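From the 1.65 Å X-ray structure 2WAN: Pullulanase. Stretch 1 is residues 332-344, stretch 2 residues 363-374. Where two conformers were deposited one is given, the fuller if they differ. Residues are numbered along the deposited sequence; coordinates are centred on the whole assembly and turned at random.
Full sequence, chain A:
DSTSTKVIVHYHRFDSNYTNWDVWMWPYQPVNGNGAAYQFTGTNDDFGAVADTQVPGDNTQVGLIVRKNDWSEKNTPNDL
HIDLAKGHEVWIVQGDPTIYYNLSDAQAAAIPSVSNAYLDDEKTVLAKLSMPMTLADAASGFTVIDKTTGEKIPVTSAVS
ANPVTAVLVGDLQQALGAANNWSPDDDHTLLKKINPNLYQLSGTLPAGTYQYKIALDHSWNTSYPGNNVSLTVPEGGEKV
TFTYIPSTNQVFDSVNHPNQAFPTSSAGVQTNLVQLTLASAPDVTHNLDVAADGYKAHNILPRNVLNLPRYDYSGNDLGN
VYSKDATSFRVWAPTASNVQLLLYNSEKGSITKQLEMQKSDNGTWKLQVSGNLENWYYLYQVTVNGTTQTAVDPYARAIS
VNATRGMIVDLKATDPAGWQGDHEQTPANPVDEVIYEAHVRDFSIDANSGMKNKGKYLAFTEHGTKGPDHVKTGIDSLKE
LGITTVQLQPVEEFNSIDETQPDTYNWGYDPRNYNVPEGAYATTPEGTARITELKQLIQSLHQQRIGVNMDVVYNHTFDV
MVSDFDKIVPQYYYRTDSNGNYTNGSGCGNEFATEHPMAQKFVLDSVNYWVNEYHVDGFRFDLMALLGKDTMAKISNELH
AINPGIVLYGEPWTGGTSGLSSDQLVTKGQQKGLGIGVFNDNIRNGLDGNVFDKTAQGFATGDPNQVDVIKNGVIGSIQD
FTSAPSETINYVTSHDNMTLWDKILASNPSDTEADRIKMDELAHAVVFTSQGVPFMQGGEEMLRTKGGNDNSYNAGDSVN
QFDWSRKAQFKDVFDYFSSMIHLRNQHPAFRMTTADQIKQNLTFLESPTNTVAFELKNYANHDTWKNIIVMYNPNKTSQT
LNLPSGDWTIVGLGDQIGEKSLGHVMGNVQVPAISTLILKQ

Stretch 1 (332-344) WAPTASNVQLLLY
Stretch 2, residues 363-374: GTWKLQVSGNLE

At the centre of the contact Trp-365 (chi1 -68°, m; chi2 70°) lays its indole beneath Val-339 (chi1 t), whose CG2 stands 3.4 Å from the centroid of the five-membered ring of Trp-365, almost on the ring normal, a CH-pi contact. The same face carries backbone: Val-339 N lies 3.5 Å from Trp-365 CZ3. The flat, wide indole suits this place, covering the backbone of Asn-338 and Val-339 as well as the Val-339 side chain; Trp-365 has the largest share of the 557 Å² buried, both sides summed. The strand through Val-339 to Tyr-344 and strand 364-370 run broadly the same way, 34° apart and 8.2 Å at closest approach, too far for backbone pairing, so side chains fill the gap. Leu-341 (t, p) meets Val-369 (t), CD2 to CG2 3.7 Å, and Leu-367 (t, p), CD2 to CD2 4.0 Å; Leu-343 (m, t) reaches Leu-373 (m, p), CD2 to CD2 3.9 Å. At the other end the backbones converge. Trp-332 and Thr-364 form an antiparallel, non-hydrogen-bonded pair, CA to CA 4.2 Å, and Ala-333 N donates to Gly-363 O at 2.9 Å. Gly-363 (phi/psi 84/3) must lack a side chain: a CB would clash with Pro-334 CB. A type I turn, Ala-333 to Ala-336, brings two carbonyls to the indole edge; one water donates to Ala-333 O (2.8 Å) and Ala-336 O (2.7 Å) and accepts from Trp-365 NE1 (3.0 Å), which also bonds weakly to Ala-333 O (3.4 Å).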

ATOM      1  N   TRP A 332      -8.055 -10.870 -21.036  1.00 15.09           N
ATOM      2  CA  TRP A 332      -6.866 -11.712 -20.919  1.00 15.32           C
ATOM      3  C   TRP A 332      -7.215 -13.016 -20.208  1.00 15.41           C
ATOM      4  O   TRP A 332      -7.595 -13.011 -19.038  1.00 14.62           O
ATOM      5  CB  TRP A 332      -5.760 -10.960 -20.158  1.00 16.89           C
ATOM      6  CG  TRP A 332      -4.413 -11.660 -20.170  1.00 15.41           C
ATOM      7  CD1 TRP A 332      -3.604 -11.883 -21.254  1.00 19.11           C
ATOM      8  CD2 TRP A 332      -3.732 -12.205 -19.037  1.00 14.25           C
ATOM      9  NE1 TRP A 332      -2.453 -12.546 -20.857  1.00 18.05           N
ATOM     10  CE2 TRP A 332      -2.508 -12.749 -19.501  1.00 17.30           C
ATOM     11  CE3 TRP A 332      -4.029 -12.272 -17.665  1.00 15.67           C
ATOM     12  CZ2 TRP A 332      -1.585 -13.365 -18.638  1.00 15.80           C
ATOM     13  CZ3 TRP A 332      -3.119 -12.889 -16.812  1.00 16.18           C
ATOM     14  CH2 TRP A 332      -1.911 -13.428 -17.304  1.00 16.64           C
ATOM     15  N   ALA A 333      -7.117 -14.136 -20.925  1.00 15.01           N
ATOM     16  CA  ALA A 333      -7.460 -15.440 -20.350  1.00 13.90           C
ATOM     17  C   ALA A 333      -6.575 -16.520 -20.983  1.00 16.65           C
ATOM     18  O   ALA A 333      -7.058 -17.352 -21.768  1.00 17.09           O
ATOM     19  CB  ALA A 333      -8.934 -15.755 -20.555  1.00 12.75           C
ATOM     20  N   PRO A 334      -5.280 -16.506 -20.626  1.00 16.94           N
ATOM     21  CA  PRO A 334      -4.260 -17.301 -21.321  1.00 17.67           C
ATOM     22  C   PRO A 334      -4.375 -18.805 -21.120  1.00 19.67           C
ATOM     23  O   PRO A 334      -3.767 -19.569 -21.882  1.00 19.97           O
ATOM     24  CB  PRO A 334      -2.945 -16.776 -20.733  1.00 19.64           C
ATOM     25  CG  PRO A 334      -3.304 -16.318 -19.369  1.00 17.94           C
ATOM     26  CD  PRO A 334      -4.689 -15.699 -19.537  1.00 19.60           C
ATOM     27  N   THR A 335      -5.133 -19.236 -20.118  1.00 18.86           N
ATOM     28  CA  THR A 335      -5.305 -20.675 -19.883  1.00 19.85           C
ATOM     29  C   THR A 335      -6.672 -21.208 -20.333  1.00 20.16           C
ATOM     30  O   THR A 335      -6.929 -22.417 -20.278  1.00 20.51           O
ATOM     31  CB  THR A 335      -5.086 -21.032 -18.412  1.00 19.52           C
ATOM     32  OG1 THR A 335      -6.117 -20.429 -17.627  1.00 18.48           O
ATOM     33  CG2 THR A 335      -3.712 -20.558 -17.938  1.00 17.29           C
ATOM     34  N   ALA A 336      -7.552 -20.317 -20.785  1.00 18.67           N
ATOM     35  CA  ALA A 336      -8.893 -20.734 -21.199  1.00 19.59           C
ATOM     36  C   ALA A 336      -8.857 -21.557 -22.491  1.00 19.29           C
ATOM     37  O   ALA A 336      -8.049 -21.291 -23.380  1.00 18.70           O
ATOM     38  CB  ALA A 336      -9.815 -19.523 -21.366  1.00 20.14           C
ATOM     39  N   SER A 337      -9.734 -22.559 -22.571  1.00 20.30           N
ATOM     40  CA  SER A 337      -9.939 -23.304 -23.824  1.00 22.18           C
ATOM     41  C   SER A 337     -10.993 -22.621 -24.700  1.00 23.64           C
ATOM     42  O   SER A 337     -10.992 -22.773 -25.930  1.00 22.78           O
ATOM     43  CB  SER A 337     -10.346 -24.752 -23.536  1.00 21.69           C
ATOM     44  OG  SER A 337     -11.571 -24.832 -22.827  1.00 25.37           O
ATOM     45  N   ASN A 338     -11.889 -21.875 -24.056  1.00 20.66           N
ATOM     46  CA  ASN A 338     -12.928 -21.131 -24.755  1.00 20.66           C
ATOM     47  C   ASN A 338     -13.364 -19.914 -23.954  1.00 18.46           C
ATOM     48  O   ASN A 338     -13.451 -19.983 -22.724  1.00 19.31           O
ATOM     49  CB  ASN A 338     -14.152 -22.016 -25.003  1.00 22.65           C
ATOM     50  CG  ASN A 338     -15.051 -21.465 -26.091  1.00 21.28           C
ATOM     51  OD1 ASN A 338     -14.623 -20.660 -26.911  1.00 27.33           O
ATOM     52  ND2 ASN A 338     -16.307 -21.896 -26.097  1.00 24.59           N
ATOM     53  N   VAL A 339     -13.631 -18.814 -24.657  1.00 17.74           N
ATOM     54  CA  VAL A 339     -14.287 -17.645 -24.051  1.00 16.32           C
ATOM     55  C   VAL A 339     -15.437 -17.185 -24.946  1.00 16.15           C
ATOM     56  O   VAL A 339     -15.251 -16.978 -26.145  1.00 18.45           O
ATOM     57  CB  VAL A 339     -13.315 -16.456 -23.797  1.00 15.16           C
ATOM     58  CG1 VAL A 339     -14.051 -15.314 -23.082  1.00 15.01           C
ATOM     59  CG2 VAL A 339     -12.104 -16.878 -22.966  1.00 16.75           C
ATOM     60  N   GLN A 340     -16.622 -17.056 -24.360  1.00 16.95           N
ATOM     61  CA  GLN A 340     -17.762 -16.494 -25.070  1.00 17.03           C
ATOM     62  C   GLN A 340     -18.213 -15.184 -24.423  1.00 16.91           C
ATOM     63  O   GLN A 340     -18.061 -14.993 -23.206  1.00 17.80           O
ATOM     64  CB  GLN A 340     -18.912 -17.492 -25.076  1.00 18.08           C
ATOM     65  CG  GLN A 340     -18.539 -18.792 -25.776  1.00 21.28           C
ATOM     66  CD  GLN A 340     -19.759 -19.580 -26.195  1.00 31.64           C
ATOM     67  OE1 GLN A 340     -20.089 -20.594 -25.587  1.00 34.26           O
ATOM     68  NE2 GLN A 340     -20.443 -19.107 -27.230  1.00 36.90           N
ATOM     69  N   LEU A 341     -18.758 -14.299 -25.253  1.00 17.18           N
ATOM     70  CA  LEU A 341     -19.404 -13.063 -24.798  1.00 14.26           C
ATOM     71  C   LEU A 341     -20.904 -13.299 -24.627  1.00 15.60           C
ATOM     72  O   LEU A 341     -21.574 -13.753 -25.569  1.00 16.67           O
ATOM     73  CB  LEU A 341     -19.154 -11.939 -25.823  1.00 13.97           C
ATOM     74  CG  LEU A 341     -19.807 -10.570 -25.578  1.00 13.10           C
ATOM     75  CD1 LEU A 341     -19.158  -9.885 -24.359  1.00 14.01           C
ATOM     76  CD2 LEU A 341     -19.678  -9.688 -26.816  1.00 14.24           C
ATOM     77  N   LEU A 342     -21.427 -12.974 -23.440  1.00 15.37           N
ATOM     78  CA  LEU A 342     -22.860 -13.051 -23.168  1.00 12.66           C
ATOM     79  C   LEU A 342     -23.396 -11.630 -23.109  1.00 14.95           C
ATOM     80  O   LEU A 342     -22.948 -10.827 -22.285  1.00 13.06           O
ATOM     81  CB  LEU A 342     -23.160 -13.791 -21.851  1.00 12.65           C
ATOM     82  CG  LEU A 342     -22.505 -15.173 -21.665  1.00 15.91           C
ATOM     83  CD1 LEU A 342     -22.936 -15.824 -20.343  1.00 13.55           C
ATOM     84  CD2 LEU A 342     -22.874 -16.064 -22.823  1.00 17.94           C
ATOM     85  N   LEU A 343     -24.316 -11.324 -24.021  1.00 13.63           N
ATOM     86  CA  LEU A 343     -24.934  -9.998 -24.135  1.00 12.46           C
ATOM     87  C   LEU A 343     -26.377 -10.043 -23.672  1.00 14.19           C
ATOM     88  O   LEU A 343     -27.115 -10.963 -24.045  1.00 15.13           O
ATOM     89  CB  LEU A 343     -24.889  -9.506 -25.597  1.00 14.22           C
ATOM     90  CG  LEU A 343     -23.536  -9.020 -26.115  1.00 15.26           C
ATOM     91  CD1 LEU A 343     -23.635  -8.657 -27.598  1.00 15.25           C
ATOM     92  CD2 LEU A 343     -22.996  -7.820 -25.320  1.00 17.25           C
ATOM     93  N   TYR A 344     -26.774  -9.041 -22.881  1.00 12.69           N
ATOM     94  CA  TYR A 344     -28.120  -8.927 -22.319  1.00 13.73           C
ATOM     95  C   TYR A 344     -28.689  -7.537 -22.632  1.00 15.47           C
ATOM     96  O   TYR A 344     -28.067  -6.507 -22.328  1.00 15.03           O
ATOM     97  CB  TYR A 344     -28.108  -9.113 -20.797  1.00 12.71           C
ATOM     98  CG  TYR A 344     -27.438 -10.394 -20.293  1.00 14.57           C
ATOM     99  CD1 TYR A 344     -28.202 -11.489 -19.894  1.00 13.18           C
ATOM    100  CD2 TYR A 344     -26.041 -10.485 -20.197  1.00 15.28           C
ATOM    101  CE1 TYR A 344     -27.585 -12.664 -19.403  1.00 15.69           C
ATOM    102  CE2 TYR A 344     -25.417 -11.654 -19.725  1.00 14.37           C
ATOM    103  CZ  TYR A 344     -26.197 -12.734 -19.340  1.00 17.86           C
ATOM    104  OH  TYR A 344     -25.575 -13.875 -18.878  1.00 17.65           O
ATOM    105  N   GLY A 363      -2.516 -14.386 -25.176  1.00 17.35           N
ATOM    106  CA  GLY A 363      -3.467 -14.974 -24.251  1.00 18.92           C
ATOM    107  C   GLY A 363      -4.791 -14.241 -24.151  1.00 18.41           C
ATOM    108  O   GLY A 363      -5.658 -14.645 -23.368  1.00 17.70           O
ATOM    109  N   THR A 364      -4.971 -13.195 -24.957  1.00 17.07           N
ATOM    110  CA  THR A 364      -6.245 -12.478 -24.959  1.00 17.41           C
ATOM    111  C   THR A 364      -7.274 -13.105 -25.902  1.00 17.22           C
ATOM    112  O   THR A 364      -6.932 -13.837 -26.837  1.00 18.47           O
ATOM    113  CB  THR A 364      -6.102 -10.964 -25.280  1.00 16.69           C
ATOM    114  OG1 THR A 364      -5.719 -10.781 -26.654  1.00 16.55           O
ATOM    115  CG2 THR A 364      -5.074 -10.299 -24.357  1.00 17.06           C
ATOM    116  N   TRP A 365      -8.539 -12.796 -25.632  1.00 18.09           N
ATOM    117  CA  TRP A 365      -9.656 -13.130 -26.503  1.00 17.85           C
ATOM    118  C   TRP A 365     -10.345 -11.822 -26.852  1.00 19.30           C
ATOM    119  O   TRP A 365     -10.494 -10.932 -26.004  1.00 16.37           O
ATOM    120  CB  TRP A 365     -10.627 -14.074 -25.795  1.00 17.27           C
ATOM    121  CG  TRP A 365     -10.071 -15.460 -25.534  1.00 20.95           C
ATOM    122  CD1 TRP A 365      -9.085 -15.802 -24.649  1.00 25.56           C
ATOM    123  CD2 TRP A 365     -10.500 -16.682 -26.149  1.00 18.27           C
ATOM    124  NE1 TRP A 365      -8.859 -17.165 -24.688  1.00 25.15           N
ATOM    125  CE2 TRP A 365      -9.721 -17.728 -25.596  1.00 24.63           C
ATOM    126  CE3 TRP A 365     -11.462 -16.994 -27.122  1.00 22.67           C
ATOM    127  CZ2 TRP A 365      -9.884 -19.069 -25.976  1.00 25.75           C
ATOM    128  CZ3 TRP A 365     -11.621 -18.330 -27.502  1.00 25.75           C
ATOM    129  CH2 TRP A 365     -10.832 -19.347 -26.935  1.00 22.02           C
ATOM    130  N   LYS A 366     -10.775 -11.699 -28.103  1.00 16.02           N
ATOM    131  CA  LYS A 366     -11.339 -10.443 -28.571  1.00 15.18           C
ATOM    132  C   LYS A 366     -12.610 -10.645 -29.379  1.00 15.56           C
ATOM    133  O   LYS A 366     -12.862 -11.733 -29.916  1.00 16.87           O
ATOM    134  CB  LYS A 366     -10.316  -9.667 -29.400  1.00 16.84           C
ATOM    135  CG  LYS A 366     -10.036 -10.286 -30.781  1.00 18.50           C
ATOM    136  CD  LYS A 366      -9.122  -9.418 -31.605  1.00 21.70           C
ATOM    137  CE  LYS A 366      -9.064  -9.912 -33.052  1.00 21.80           C
ATOM    138  NZ  LYS A 366      -8.181  -9.047 -33.886  1.00 25.41           N
ATOM    139  N   LEU A 367     -13.403  -9.584 -29.476  1.00 16.77           N
ATOM    140  CA  LEU A 367     -14.559  -9.588 -30.379  1.00 16.00           C
ATOM    141  C   LEU A 367     -15.054  -8.182 -30.652  1.00 18.40           C
ATOM    142  O   LEU A 367     -15.187  -7.369 -29.724  1.00 18.45           O
ATOM    143  CB  LEU A 367     -15.710 -10.430 -29.819  1.00 15.62           C
ATOM    144  CG  LEU A 367     -16.871 -10.705 -30.782  1.00 16.40           C
ATOM    145  CD1 LEU A 367     -16.369 -11.558 -31.966  1.00 16.60           C
ATOM    146  CD2 LEU A 367     -18.004 -11.411 -30.049  1.00 19.27           C
ATOM    147  N   GLN A 368     -15.318  -7.897 -31.927  1.00 17.10           N
ATOM    148  CA  GLN A 368     -16.028  -6.678 -32.295  0.50 19.20           C
ATOM    149  C   GLN A 368     -17.484  -7.032 -32.587  1.00 20.06           C
ATOM    150  O   GLN A 368     -17.766  -7.953 -33.357  1.00 20.29           O
ATOM    151  CB  GLN A 368     -15.378  -6.000 -33.506  0.50 19.11           C
ATOM    152  CG  GLN A 368     -15.955  -4.619 -33.806  0.50 19.82           C
ATOM    153  CD  GLN A 368     -15.324  -3.956 -35.016  0.50 27.37           C
ATOM    154  OE1 GLN A 368     -16.009  -3.307 -35.811  0.50 24.78           O
ATOM    155  NE2 GLN A 368     -14.014  -4.118 -35.164  0.50 20.46           N
ATOM    156  N   VAL A 369     -18.393  -6.299 -31.964  1.00 18.24           N
ATOM    157  CA  VAL A 369     -19.826  -6.491 -32.143  1.00 17.30           C
ATOM    158  C   VAL A 369     -20.409  -5.248 -32.798  1.00 18.47           C
ATOM    159  O   VAL A 369     -20.339  -4.156 -32.240  1.00 16.19           O
ATOM    160  CB  VAL A 369     -20.538  -6.785 -30.799  1.00 18.73           C
ATOM    161  CG1 VAL A 369     -22.020  -7.104 -31.032  1.00 18.32           C
ATOM    162  CG2 VAL A 369     -19.845  -7.937 -30.062  1.00 17.59           C
ATOM    163  N   SER A 370     -20.967  -5.424 -34.002  1.00 18.64           N
ATOM    164  CA  SER A 370     -21.552  -4.308 -34.735  0.50 19.13           C
ATOM    165  C   SER A 370     -22.873  -3.869 -34.117  1.00 19.13           C
ATOM    166  O   SER A 370     -23.624  -4.677 -33.551  1.00 21.28           O
ATOM    167  CB  SER A 370     -21.749  -4.667 -36.211  0.50 21.16           C
ATOM    168  OG  SER A 370     -22.576  -5.806 -36.330  0.50 21.66           O
ATOM    169  N   GLY A 371     -23.146  -2.576 -34.215  1.00 19.21           N
ATOM    170  CA  GLY A 371     -24.369  -2.034 -33.642  1.00 20.72           C
ATOM    171  C   GLY A 371     -24.110  -1.153 -32.436  1.00 19.75           C
ATOM    172  O   GLY A 371     -22.974  -1.033 -31.973  1.00 19.27           O
ATOM    173  N   ASN A 372     -25.177  -0.537 -31.939  1.00 19.80           N
ATOM    174  CA  ASN A 372     -25.082   0.400 -30.827  1.00 18.05           C
ATOM    175  C   ASN A 372     -25.440  -0.341 -29.554  1.00 16.80           C
ATOM    176  O   ASN A 372     -26.615  -0.637 -29.312  1.00 17.93           O
ATOM    177  CB  ASN A 372     -26.025   1.593 -31.048  1.00 21.05           C
ATOM    178  CG  ASN A 372     -25.815   2.718 -30.034  1.00 22.25           C
ATOM    179  OD1 ASN A 372     -25.254   2.512 -28.952  1.00 19.95           O
ATOM    180  ND2 ASN A 372     -26.263   3.918 -30.382  1.00 24.02           N
ATOM    181  N   LEU A 373     -24.426  -0.639 -28.739  1.00 15.93           N
ATOM    182  CA  LEU A 373     -24.626  -1.426 -27.522  0.50 14.94           C
ATOM    183  C   LEU A 373     -24.748  -0.542 -26.272  1.00 14.18           C
ATOM    184  O   LEU A 373     -24.609  -1.019 -25.142  1.00 14.47           O
ATOM    185  CB  LEU A 373     -23.500  -2.460 -27.344  0.50 15.76           C
ATOM    186  CG  LEU A 373     -23.563  -3.755 -28.167  0.50 18.07           C
ATOM    187  CD1 LEU A 373     -23.339  -3.481 -29.642  0.50 18.71           C
ATOM    188  CD2 LEU A 373     -22.547  -4.768 -27.669  0.50 19.16           C
ATOM    189  N   GLU A 374     -25.035   0.746 -26.453  1.00 14.26           N
ATOM    190  CA  GLU A 374     -25.205   1.612 -25.278  1.00 14.57           C
ATOM    191  C   GLU A 374     -26.292   1.081 -24.333  1.00 14.91           C
ATOM    192  O   GLU A 374     -27.405   0.760 -24.758  1.00 15.46           O
ATOM    193  CB  GLU A 374     -25.494   3.077 -25.668  1.00 17.33           C
ATOM    194  CG  GLU A 374     -25.596   4.029 -24.460  1.00 25.33           C
ATOM    195  CD  GLU A 374     -25.736   5.486 -24.844  1.00 29.76           C
ATOM    196  OE1 GLU A 374     -26.028   5.777 -26.017  1.00 31.04           O
ATOM    197  OE2 GLU A 374     -25.566   6.341 -23.955  1.00 34.07           O
TER
HETATM  198  O   HOH W   1      -6.593 -19.034 -23.911  1.00 23.80           O